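Local structure of alkyltransferase-like protein 1 (Schizosaccharomyces pombe, 3GVA) at residues D4-Y7 and T8-D12; V41-A44 and M45-H49; H53-W56 and H57-I60; Q76-K79 and D80-E84; L99-P102 and E103-K107. The protein recognises O6-alkylguanine lesions in DNA, flips the damaged base into a hydrophobic binding pocket and so presents it to nucleotide excision repair. All coordinates share one frame; numbering follows the deposited sequence.

Contact 1. Residues D4-Y7 and T8-D12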
# COMPACT_ATOMS: atom_id res chain seq x y z
N ASP A 4 -17.13 -6.71 -7.41
CA ASP A 4 -16.34 -7.70 -8.14
C ASP A 4 -15.47 -7.03 -9.20
O ASP A 4 -14.27 -7.28 -9.29
CB ASP A 4 -17.24 -8.76 -8.77
CG ASP A 4 -18.21 -8.18 -9.79
OD1 ASP A 4 -18.72 -8.96 -10.62
OD2 ASP A 4 -18.47 -6.96 -9.77
N GLU A 5 -16.08 -6.16 -10.01
CA GLU A 5 -15.31 -5.47 -11.04
C GLU A 5 -14.46 -4.34 -10.46
O GLU A 5 -13.39 -4.02 -11.00
CB GLU A 5 -16.22 -4.93 -12.14
CG GLU A 5 -15.45 -4.63 -13.42
CD GLU A 5 -16.32 -4.50 -14.65
OE1 GLU A 5 -17.24 -5.33 -14.83
OE2 GLU A 5 -16.07 -3.58 -15.46
N PHE A 6 -14.92 -3.73 -9.37
CA PHE A 6 -14.18 -2.63 -8.75
C PHE A 6 -12.84 -3.13 -8.22
O PHE A 6 -11.82 -2.46 -8.38
CB PHE A 6 -14.98 -2.02 -7.59
CG PHE A 6 -14.24 -0.92 -6.86
CD1 PHE A 6 -13.98 0.30 -7.49
CD2 PHE A 6 -13.79 -1.11 -5.56
CE1 PHE A 6 -13.27 1.30 -6.84
CE2 PHE A 6 -13.08 -0.11 -4.89
CZ PHE A 6 -12.82 1.10 -5.53
N TYR A 7 -12.84 -4.30 -7.59
CA TYR A 7 -11.62 -4.87 -7.03
C TYR A 7 -10.55 -5.04 -8.11
O TYR A 7 -9.40 -4.69 -7.90
CB TYR A 7 -11.92 -6.22 -6.36
CG TYR A 7 -12.54 -6.13 -4.98
CD1 TYR A 7 -13.12 -4.94 -4.53
CD2 TYR A 7 -12.55 -7.23 -4.13
CE1 TYR A 7 -13.70 -4.86 -3.25
CE2 TYR A 7 -13.13 -7.17 -2.86
CZ TYR A 7 -13.70 -5.98 -2.43
OH TYR A 7 -14.27 -5.90 -1.17
N THR A 8 -10.95 -5.58 -9.25
CA THR A 8 -10.01 -5.80 -10.35
C THR A 8 -9.44 -4.47 -10.86
O THR A 8 -8.28 -4.40 -11.27
CB THR A 8 -10.67 -6.58 -11.51
OG1 THR A 8 -11.71 -5.79 -12.10
CG2 THR A 8 -11.27 -7.87 -10.98
N LYS A 9 -10.25 -3.42 -10.82
CA LYS A 9 -9.83 -2.09 -11.27
C LYS A 9 -8.80 -1.54 -10.28
O LYS A 9 -7.86 -0.83 -10.65
CB LYS A 9 -11.04 -1.17 -11.34
CG LYS A 9 -10.83 0.07 -12.19
CD LYS A 9 -12.09 0.94 -12.22
CE LYS A 9 -11.97 2.05 -13.26
NZ LYS A 9 -10.72 2.86 -13.10
N VAL A 10 -9.00 -1.88 -9.00
CA VAL A 10 -8.09 -1.46 -7.95
C VAL A 10 -6.76 -2.19 -8.13
O VAL A 10 -5.70 -1.57 -8.11
CB VAL A 10 -8.67 -1.79 -6.55
CG1 VAL A 10 -7.59 -1.66 -5.49
CG2 VAL A 10 -9.83 -0.84 -6.23
N TYR A 11 -6.82 -3.51 -8.32
CA TYR A 11 -5.60 -4.29 -8.51
C TYR A 11 -4.82 -3.83 -9.73
O TYR A 11 -3.60 -3.78 -9.68
CB TYR A 11 -5.92 -5.79 -8.61
CG TYR A 11 -6.70 -6.30 -7.41
CD1 TYR A 11 -6.61 -5.66 -6.16
CD2 TYR A 11 -7.54 -7.41 -7.52
CE1 TYR A 11 -7.34 -6.11 -5.06
CE2 TYR A 11 -8.27 -7.87 -6.42
CZ TYR A 11 -8.17 -7.21 -5.20
OH TYR A 11 -8.89 -7.65 -4.12
N ASP A 12 -5.53 -3.48 -10.80
CA ASP A 12 -4.89 -2.99 -12.01
C ASP A 12 -4.11 -1.74 -11.67
O ASP A 12 -2.99 -1.54 -12.12
CB ASP A 12 -5.92 -2.62 -13.09
CG ASP A 12 -6.47 -3.83 -13.81
OD1 ASP A 12 -5.69 -4.76 -14.07
OD2 ASP A 12 -7.68 -3.83 -14.13
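Tyr-7 and Tyr-11 stand one turn apart on helix 3-14 of the MGMT-type DNA-binding domain, side by side and pointing the same way. With Tyr-11 CG anti to its carbonyl carbon (chi1 -55°), the ring is laid back along the preceding turn, where Tyr-7 O sits over one face, offset toward the rim and 3.2 Å from Tyr-11 CG. The rings are not stacked; Tyr-11 OH instead approaches Tyr-7 CD2 at 3.7 Å. That hydroxyl hydrogen-bonds Ala-44 O on helix 38-46, which suits a tyrosine: an aromatic body against the helix and a polar tip for a carbonyl. A phenylalanine here would probably keep the ring packing but leave the Ala-44 carbonyl without this partner.

On the buried side, Val-10 CG2 makes a CH-pi contact over the face of Phe-6, 3.8 Å from the ring centroid. Phe-6 also packs on Gln-40 and Val-41, so its apolar bulk fills the seam with helix 38-46. Beneath these side chains run regular i to i+4 bonds, among them Tyr-11 N to Tyr-7 O at 2.9 Å. Toward solvent, Thr-8 OG1 folds back on the helix and donates to Glu-5 O at 2.7 Å. Lys-9 N reaches that same oxygen at 3.2 Å, both donors coming from one face of the Glu-5 carbonyl plane.

Contact 2. Residues V41-A44 and M45-H49; sequences VGQA and MKHLH
Met-45 packs back on Val-41 one turn earlier in helix 38-46, the recognition helix of the helix-turn-helix and the one that carries the Arg-39 finger. Its backbone N donates to Val-41 O at 3.0 Å, and the side chain sets off alongside that bond. CB lies 3.7 Å from Val-41 O; CG, placed beside the backbone N, comes to 3.3 Å from Val-41 O and also faces Val-41 CG1. Bends at chi2 (-50°) and chi3 (-71°) then make SD an elbow, and CE ends against Trp-56 and Val-59. A flexible, unbranched thioether suits this place, since it can curl from the helix against Trp-56, Val-59 and Tyr-25. Gly-42 is buried and comes within about 4 Å of the Tyr-25 side chain, with no side chain of its own, while the small methyl of Ala-44 lets helix 3-14 come close through Tyr-7.

On the outer side Gln-43 and His-47 cross, with amide and ring planes 71° apart. Gln-43 O lies over one face of the His-47 ring, 3.3 Å from CG, although this imidazole is poorly ordered and its exact place is uncertain. The helix ends here: His-47 N makes a weak bond to Gln-43 O and, separately, a bond of 3.3 Å to Ala-44 O, which it meets from above the carbonyl plane. Just beyond, Leu-48 turns inward, its CG 3.9 Å from Ala-44 O.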
# COMPACT_ATOMS: atom_id res chain seq x y z
N VAL A 41 -11.46 0.64 -1.56
CA VAL A 41 -10.13 0.30 -2.06
C VAL A 41 -9.44 -0.49 -0.95
O VAL A 41 -8.83 -1.54 -1.20
CB VAL A 41 -9.31 1.56 -2.36
CG1 VAL A 41 -7.85 1.19 -2.65
CG2 VAL A 41 -9.91 2.29 -3.55
N GLY A 42 -9.55 0.01 0.28
CA GLY A 42 -8.94 -0.69 1.41
C GLY A 42 -9.47 -2.10 1.56
O GLY A 42 -8.74 -3.02 1.91
N GLN A 43 -10.76 -2.27 1.28
CA GLN A 43 -11.40 -3.58 1.36
C GLN A 43 -10.83 -4.49 0.27
O GLN A 43 -10.52 -5.66 0.52
CB GLN A 43 -12.91 -3.41 1.19
CG GLN A 43 -13.76 -4.25 2.13
CD GLN A 43 -13.49 -3.96 3.59
OE1 GLN A 43 -13.50 -2.81 4.02
NE2 GLN A 43 -13.25 -5.01 4.37
N ALA A 44 -10.71 -3.96 -0.94
CA ALA A 44 -10.17 -4.74 -2.05
C ALA A 44 -8.78 -5.26 -1.69
O ALA A 44 -8.47 -6.44 -1.89
CB ALA A 44 -10.08 -3.88 -3.31
N MET A 45 -7.96 -4.38 -1.14
CA MET A 45 -6.60 -4.72 -0.76
C MET A 45 -6.57 -5.74 0.37
O MET A 45 -5.71 -6.63 0.40
CB MET A 45 -5.83 -3.46 -0.34
CG MET A 45 -5.65 -2.47 -1.46
SD MET A 45 -5.00 -3.29 -2.93
CE MET A 45 -3.32 -3.63 -2.38
N LYS A 46 -7.51 -5.63 1.29
CA LYS A 46 -7.57 -6.55 2.42
C LYS A 46 -8.05 -7.95 2.03
O LYS A 46 -7.76 -8.92 2.72
CB LYS A 46 -8.44 -5.96 3.53
CG LYS A 46 -7.89 -4.65 4.09
CD LYS A 46 -8.67 -4.16 5.30
CE LYS A 46 -8.46 -5.06 6.51
NZ LYS A 46 -9.00 -4.46 7.76
N HIS A 47 -8.76 -8.05 0.92
CA HIS A 47 -9.26 -9.35 0.47
C HIS A 47 -8.29 -10.10 -0.46
O HIS A 47 -8.61 -11.18 -0.94
CB HIS A 47 -10.61 -9.19 -0.22
CG HIS A 47 -11.70 -8.71 0.70
ND1 HIS A 47 -13.00 -8.52 0.27
CD2 HIS A 47 -11.68 -8.39 2.01
CE1 HIS A 47 -13.73 -8.10 1.29
NE2 HIS A 47 -12.96 -8.01 2.36
N LEU A 48 -7.12 -9.52 -0.70
CA LEU A 48 -6.13 -10.15 -1.57
C LEU A 48 -5.49 -11.37 -0.92
O LEU A 48 -5.22 -11.38 0.28
CB LEU A 48 -5.02 -9.16 -1.95
CG LEU A 48 -5.24 -8.28 -3.18
CD1 LEU A 48 -4.08 -7.28 -3.32
CD2 LEU A 48 -5.33 -9.15 -4.42
N HIS A 49 -5.25 -12.39 -1.73
CA HIS A 49 -4.61 -13.61 -1.25
C HIS A 49 -3.16 -13.25 -0.92
O HIS A 49 -2.50 -12.52 -1.67
CB HIS A 49 -4.64 -14.68 -2.34
CG HIS A 49 -4.10 -16.01 -1.90
ND1 HIS A 49 -4.87 -16.95 -1.26
CD2 HIS A 49 -2.86 -16.54 -2.01
CE1 HIS A 49 -4.13 -18.01 -0.99
NE2 HIS A 49 -2.91 -17.79 -1.44

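Contact 3. Residues H53-W56 and H57-I60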
# COMPACT_ATOMS: atom_id res chain seq x y z
N HIS A 53 0.03 -11.81 -6.95
CA HIS A 53 1.08 -11.21 -7.76
C HIS A 53 0.99 -9.69 -7.64
O HIS A 53 1.94 -8.98 -7.92
CB HIS A 53 0.87 -11.60 -9.22
CG HIS A 53 -0.36 -11.00 -9.82
ND1 HIS A 53 -0.36 -9.81 -10.52
CD2 HIS A 53 -1.66 -11.41 -9.77
CE1 HIS A 53 -1.59 -9.51 -10.88
NE2 HIS A 53 -2.40 -10.46 -10.44
N VAL A 54 -0.18 -9.19 -7.24
CA VAL A 54 -0.38 -7.75 -7.09
C VAL A 54 0.61 -7.22 -6.06
O VAL A 54 0.73 -7.77 -4.97
CB VAL A 54 -1.83 -7.44 -6.63
CG1 VAL A 54 -2.00 -5.93 -6.44
CG2 VAL A 54 -2.82 -7.94 -7.68
N PRO A 55 1.36 -6.15 -6.40
CA PRO A 55 2.34 -5.58 -5.47
C PRO A 55 1.73 -4.76 -4.33
O PRO A 55 2.02 -3.58 -4.17
CB PRO A 55 3.22 -4.73 -6.38
CG PRO A 55 2.24 -4.23 -7.40
CD PRO A 55 1.41 -5.47 -7.71
N TRP A 56 0.89 -5.42 -3.53
CA TRP A 56 0.21 -4.79 -2.40
C TRP A 56 1.14 -4.12 -1.40
O TRP A 56 0.73 -3.23 -0.66
CB TRP A 56 -0.63 -5.83 -1.65
CG TRP A 56 0.18 -6.99 -1.17
CD1 TRP A 56 0.49 -8.13 -1.86
CD2 TRP A 56 0.86 -7.09 0.09
NE1 TRP A 56 1.33 -8.92 -1.12
CE2 TRP A 56 1.58 -8.31 0.08
CE3 TRP A 56 0.95 -6.26 1.21
CZ2 TRP A 56 2.37 -8.72 1.16
CZ3 TRP A 56 1.73 -6.67 2.28
CH2 TRP A 56 2.43 -7.89 2.25
N HIS A 57 2.40 -4.54 -1.37
CA HIS A 57 3.34 -3.96 -0.42
C HIS A 57 3.62 -2.49 -0.72
O HIS A 57 4.12 -1.77 0.14
CB HIS A 57 4.64 -4.77 -0.40
CG HIS A 57 5.37 -4.76 -1.71
ND1 HIS A 57 4.91 -5.43 -2.82
CD2 HIS A 57 6.50 -4.12 -2.10
CE1 HIS A 57 5.72 -5.20 -3.84
NE2 HIS A 57 6.69 -4.41 -3.43
N ARG A 58 3.29 -2.05 -1.93
CA ARG A 58 3.51 -0.66 -2.31
C ARG A 58 2.37 0.27 -1.88
O ARG A 58 2.42 1.47 -2.13
CB ARG A 58 3.74 -0.55 -3.82
CG ARG A 58 5.05 -1.21 -4.25
CD ARG A 58 5.27 -1.17 -5.74
NE ARG A 58 6.36 -2.06 -6.11
CZ ARG A 58 6.48 -2.65 -7.30
NH1 ARG A 58 5.57 -2.45 -8.24
NH2 ARG A 58 7.48 -3.49 -7.52
N VAL A 59 1.36 -0.28 -1.24
CA VAL A 59 0.24 0.53 -0.76
C VAL A 59 0.39 0.65 0.76
O VAL A 59 0.44 -0.35 1.47
CB VAL A 59 -1.12 -0.13 -1.11
CG1 VAL A 59 -2.27 0.78 -0.70
CG2 VAL A 59 -1.20 -0.40 -2.61
N ILE A 60 0.50 1.88 1.26
CA ILE A 60 0.67 2.11 2.69
C ILE A 60 -0.33 3.15 3.17
O ILE A 60 -0.94 3.83 2.35
CB ILE A 60 2.10 2.64 3.01
CG1 ILE A 60 2.32 4.00 2.35
CG2 ILE A 60 3.14 1.65 2.50
CD1 ILE A 60 3.66 4.63 2.68
O HOH W 1 -0.96 -2.90 1.43
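In the Pro-Trp-His-Arg motif, which in this protein stands where true alkyltransferases have Pro-Cys-His-Arg, Pro-55 packs against both His-57 and Arg-58. Pro-55 is the centre of an inverse gamma turn, closed by Trp-56 N to Val-54 O at 2.8 Å; its ring restricts phi, which favours this tight bend. The chain then enters a 3-10 turn in which Arg-58 N donates to Pro-55 O at 3.0 Å, nearly straight at 167°. The extended Arg-58 chain crosses the proline, whose CB lies over one face of the guanidinium, 3.8 Å from NH1. His-57 CG is held between the backbone N and the carbonyl carbon (chi1 62°), which swings the imidazole back until CE1 is 3.6 Å from Pro-55 CB.

Trp-56 O takes Val-59 N from above its plane at 3.1 Å and also accepts from a water at 2.7 Å. The same water donates to Val-59 O, so one molecule clips the end of the turn together. Glu-85 is the second-shell residue: it bonds His-57 NE2 and forms a salt bridge with Arg-58 NE, fixing both side chains. These surroundings appear to be retained from the alkyltransferases, but an indole offers no thiolate to take up an alkyl group, consistent with a protein that binds the lesion without removing it.

Contact 4. Residues Q76-K79 and D80-E84; sequences QRQK and DRLEE
Lys-79 leaves the helix with CG anti to the backbone N (chi1 179°) and runs extended until its last bond turns (chi4 -64°), while Glu-83, one turn on, places CG beside its own backbone N; the two chains therefore cross where their charged ends meet. Lys-79 NZ donates to Glu-83 OE1 at 3.0 Å in a salt bridge, coming from 52° above the carboxylate plane. A long aliphatic stem suits the lysine, whose ammonium also makes a cation-pi contact with Tyr-97. With an alanine here, the Glu-83 carboxylate would probably lose its charged mate and the Tyr-97 ring its ammonium partner.

Arg-77 and Arg-81 run side by side. Their NH2 atoms are modelled 2.7 Å apart, too short for two donors to be trusted, but the salt bridge from Arg-77 NH2 to Glu-51 probably offsets the gathered charge. Arg-81 CB lies against His-57, and its guanidinium reaches the indole of Trp-56.

On the inner side Gln-78 CG rests 3.8 Å from Leu-82 CD1. The buried Gln-78 amide is satisfied beyond the helix: NE2 bonds both His-57 O and Val-59 O, a task needing two N-H groups on one atom. Along the backbone, Asp-80 N bonds Gln-76 O at 2.9 Å. Apolar and amide contacts inward with i to i+4 ion pairing outward are the pattern of an amphipathic helix, here helix 73-84 braced against the Pro-Trp-His-Arg turn.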
# COMPACT_ATOMS: atom_id res chain seq x y z
N GLN A 76 5.58 -7.63 8.31
CA GLN A 76 6.99 -7.98 8.17
C GLN A 76 7.29 -8.21 6.69
O GLN A 76 8.34 -7.80 6.19
CB GLN A 76 7.31 -9.25 8.96
CG GLN A 76 8.76 -9.71 8.88
CD GLN A 76 9.73 -8.68 9.43
OE1 GLN A 76 10.02 -7.67 8.79
NE2 GLN A 76 10.23 -8.93 10.64
N ARG A 77 6.36 -8.86 5.99
CA ARG A 77 6.53 -9.11 4.56
C ARG A 77 6.58 -7.76 3.84
O ARG A 77 7.46 -7.53 3.01
CB ARG A 77 5.36 -9.94 4.01
CG ARG A 77 5.24 -11.32 4.65
CD ARG A 77 4.12 -12.14 4.02
NE ARG A 77 4.49 -12.65 2.71
CZ ARG A 77 3.78 -13.55 2.03
NH1 ARG A 77 2.66 -14.05 2.54
NH2 ARG A 77 4.20 -13.96 0.84
N GLN A 78 5.65 -6.87 4.17
CA GLN A 78 5.63 -5.56 3.52
C GLN A 78 6.94 -4.81 3.75
O GLN A 78 7.50 -4.23 2.82
CB GLN A 78 4.45 -4.72 4.01
CG GLN A 78 4.45 -3.31 3.45
CD GLN A 78 3.08 -2.66 3.49
OE1 GLN A 78 2.31 -2.87 4.42
NE2 GLN A 78 2.77 -1.87 2.48
N LYS A 79 7.42 -4.82 4.99
CA LYS A 79 8.68 -4.14 5.30
C LYS A 79 9.81 -4.75 4.47
O LYS A 79 10.55 -4.03 3.81
CB LYS A 79 8.99 -4.25 6.79
CG LYS A 79 10.30 -3.58 7.19
CD LYS A 79 10.43 -3.49 8.71
CE LYS A 79 11.75 -2.83 9.11
NZ LYS A 79 12.93 -3.64 8.70
N ASP A 80 9.93 -6.08 4.51
CA ASP A 80 10.97 -6.78 3.77
C ASP A 80 10.95 -6.41 2.29
O ASP A 80 11.99 -6.12 1.68
CB ASP A 80 10.79 -8.30 3.88
CG ASP A 80 11.42 -8.88 5.15
OD1 ASP A 80 12.03 -8.13 5.93
OD2 ASP A 80 11.30 -10.11 5.36
N ARG A 81 9.76 -6.42 1.70
CA ARG A 81 9.61 -6.11 0.30
C ARG A 81 9.90 -4.66 -0.04
O ARG A 81 10.52 -4.38 -1.06
CB ARG A 81 8.20 -6.47 -0.17
CG ARG A 81 7.85 -7.92 0.11
CD ARG A 81 6.55 -8.32 -0.57
NE ARG A 81 6.07 -9.62 -0.12
CZ ARG A 81 5.23 -10.39 -0.81
NH1 ARG A 81 4.79 -9.99 -1.99
NH2 ARG A 81 4.84 -11.56 -0.32
N LEU A 82 9.47 -3.73 0.81
CA LEU A 82 9.74 -2.32 0.55
C LEU A 82 11.25 -2.05 0.60
O LEU A 82 11.81 -1.36 -0.26
CB LEU A 82 9.00 -1.44 1.56
CG LEU A 82 7.51 -1.29 1.25
CD1 LEU A 82 6.79 -0.52 2.37
CD2 LEU A 82 7.36 -0.56 -0.08
N GLU A 83 11.92 -2.59 1.62
CA GLU A 83 13.35 -2.38 1.74
C GLU A 83 14.11 -2.91 0.52
O GLU A 83 15.10 -2.32 0.09
CB GLU A 83 13.87 -3.01 3.04
CG GLU A 83 13.37 -2.27 4.28
CD GLU A 83 14.05 -2.69 5.56
OE1 GLU A 83 13.93 -3.88 5.93
OE2 GLU A 83 14.71 -1.84 6.20
N GLU A 84 13.63 -4.01 -0.06
CA GLU A 84 14.28 -4.58 -1.24
C GLU A 84 14.19 -3.65 -2.45
O GLU A 84 15.04 -3.70 -3.34
CB GLU A 84 13.66 -5.94 -1.58
CG GLU A 84 14.05 -7.05 -0.63
CD GLU A 84 13.29 -8.33 -0.88
OE1 GLU A 84 13.61 -9.34 -0.23
OE2 GLU A 84 12.36 -8.31 -1.71

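Contact 5. Residues L99-P102 and E103-K107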
# COMPACT_ATOMS: atom_id res chain seq x y z
N LEU A 99 8.04 5.49 6.89
CA LEU A 99 8.88 6.00 5.82
C LEU A 99 8.40 7.39 5.45
O LEU A 99 7.27 7.77 5.76
CB LEU A 99 8.85 5.06 4.62
CG LEU A 99 7.49 4.73 4.00
CD1 LEU A 99 6.97 5.92 3.22
CD2 LEU A 99 7.63 3.52 3.09
N ASN A 100 9.27 8.16 4.81
CA ASN A 100 8.95 9.51 4.38
C ASN A 100 8.07 9.41 3.13
O ASN A 100 8.57 9.23 2.02
CB ASN A 100 10.25 10.27 4.11
CG ASN A 100 10.02 11.67 3.59
OD1 ASN A 100 9.00 12.28 3.88
ND2 ASN A 100 10.98 12.18 2.82
N LEU A 101 6.75 9.52 3.32
CA LEU A 101 5.80 9.39 2.22
C LEU A 101 6.05 10.27 0.99
O LEU A 101 6.13 9.76 -0.13
CB LEU A 101 4.36 9.60 2.73
CG LEU A 101 3.24 9.36 1.70
CD1 LEU A 101 3.26 7.90 1.24
CD2 LEU A 101 1.90 9.70 2.31
N PRO A 102 6.17 11.59 1.17
CA PRO A 102 6.41 12.46 0.01
C PRO A 102 7.64 12.07 -0.81
O PRO A 102 7.70 12.30 -2.02
CB PRO A 102 6.53 13.85 0.64
CG PRO A 102 6.94 13.57 2.06
CD PRO A 102 6.10 12.38 2.41
N GLU A 103 8.61 11.44 -0.16
CA GLU A 103 9.82 11.01 -0.85
C GLU A 103 9.62 9.81 -1.77
O GLU A 103 10.36 9.65 -2.74
CB GLU A 103 10.91 10.70 0.17
CG GLU A 103 12.19 10.11 -0.42
CD GLU A 103 13.30 10.02 0.61
OE1 GLU A 103 14.38 9.49 0.28
OE2 GLU A 103 13.08 10.48 1.74
N TYR A 104 8.64 8.95 -1.47
CA TYR A 104 8.41 7.76 -2.29
C TYR A 104 7.04 7.71 -2.95
O TYR A 104 6.76 6.81 -3.74
CB TYR A 104 8.61 6.50 -1.45
CG TYR A 104 9.99 6.36 -0.86
CD1 TYR A 104 10.29 6.89 0.39
CD2 TYR A 104 11.00 5.71 -1.56
CE1 TYR A 104 11.58 6.77 0.94
CE2 TYR A 104 12.28 5.58 -1.04
CZ TYR A 104 12.57 6.10 0.21
OH TYR A 104 13.83 5.93 0.74
N MET A 105 6.19 8.68 -2.61
CA MET A 105 4.84 8.76 -3.17
C MET A 105 4.86 8.69 -4.69
O MET A 105 5.60 9.43 -5.35
CB MET A 105 4.20 10.08 -2.74
CG MET A 105 2.85 10.34 -3.38
SD MET A 105 1.56 9.41 -2.57
CE MET A 105 0.97 10.65 -1.46
N TRP A 106 4.04 7.80 -5.25
CA TRP A 106 3.95 7.66 -6.70
C TRP A 106 3.19 8.84 -7.27
O TRP A 106 2.21 9.30 -6.67
CB TRP A 106 3.20 6.38 -7.07
CG TRP A 106 2.92 6.24 -8.55
CD1 TRP A 106 3.78 6.50 -9.58
CD2 TRP A 106 1.72 5.72 -9.15
NE1 TRP A 106 3.20 6.18 -10.78
CE2 TRP A 106 1.94 5.70 -10.55
CE3 TRP A 106 0.49 5.28 -8.64
CZ2 TRP A 106 0.97 5.24 -11.45
CZ3 TRP A 106 -0.48 4.83 -9.54
CH2 TRP A 106 -0.23 4.81 -10.93
N LYS A 107 3.63 9.33 -8.42
CA LYS A 107 2.97 10.43 -9.09
C LYS A 107 2.61 9.99 -10.51
O LYS A 107 3.45 10.02 -11.41
CB LYS A 107 3.87 11.66 -9.11
CG LYS A 107 3.34 12.81 -8.25
CD LYS A 107 4.43 13.80 -7.90
CE LYS A 107 5.43 13.20 -6.93
NZ LYS A 107 4.75 12.72 -5.69
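Among side-chain hydrogen bonds, Asn-100 ND2 donates to Glu-103 OE2 at 2.9 Å, close to straight at 163°. OE2 accepts on its anti lone pair and lies close to the amide plane of Asn-100, while the carboxylate itself is turned 75° from that plane. Glu-103 reaches it with a fully extended chain.

Backbone bonds follow. Glu-103 N makes a weak bond to Asn-100 O, whereas Leu-101 O is gripped twice: Tyr-104 N comes from above its plane at 3.0 Å, and Met-105 N nearly along the C=O axis at 2.7 Å. These bonds define the short, weakly bonded helix 101-104, which follows the two-stranded antiparallel hairpin of 90-91 and 97-98. Pro-102 suits its first turn, where a residue without an N-H costs no bond.

In the apolar contacts, Met-105 bends twice to bring CE within 4.0 Å of Leu-101 CD2. Leu-99 CD1 approaches Tyr-104 CD1 at 4.5 Å and also packs on Ile-60.

Polar atoms also meet the Tyr-104 side chain. Asn-100 O lies at the edge of its ring, 3.3 Å from CD1, while the phenol oxygen bonds Glu-88 N.

Overall arrangement
Contacts 1 to 5 follow one another along the chain. Contact 1 (helix 3-14) and contact 2 (helix 38-46) lie with centres about 10 Å apart; Tyr-7 and Tyr-11 of the first touch Ala-44, His-47 and Leu-48 of the second. Contact 3, near the centre of the chain, has its centre about 10 Å from those of contacts 2 and 4 and touches each, so the Pro-Trp-His-Arg turn joins the recognition helix to helix 73-84. Contacts 1 and 4, with centres about 24 Å apart, flank the centre on opposite sides. Contact 5, on helix 101-104, closes against contact 3 through Ile-60 and contact 4 through Leu-82. Recognition helix and turn are thus held in one compact unit.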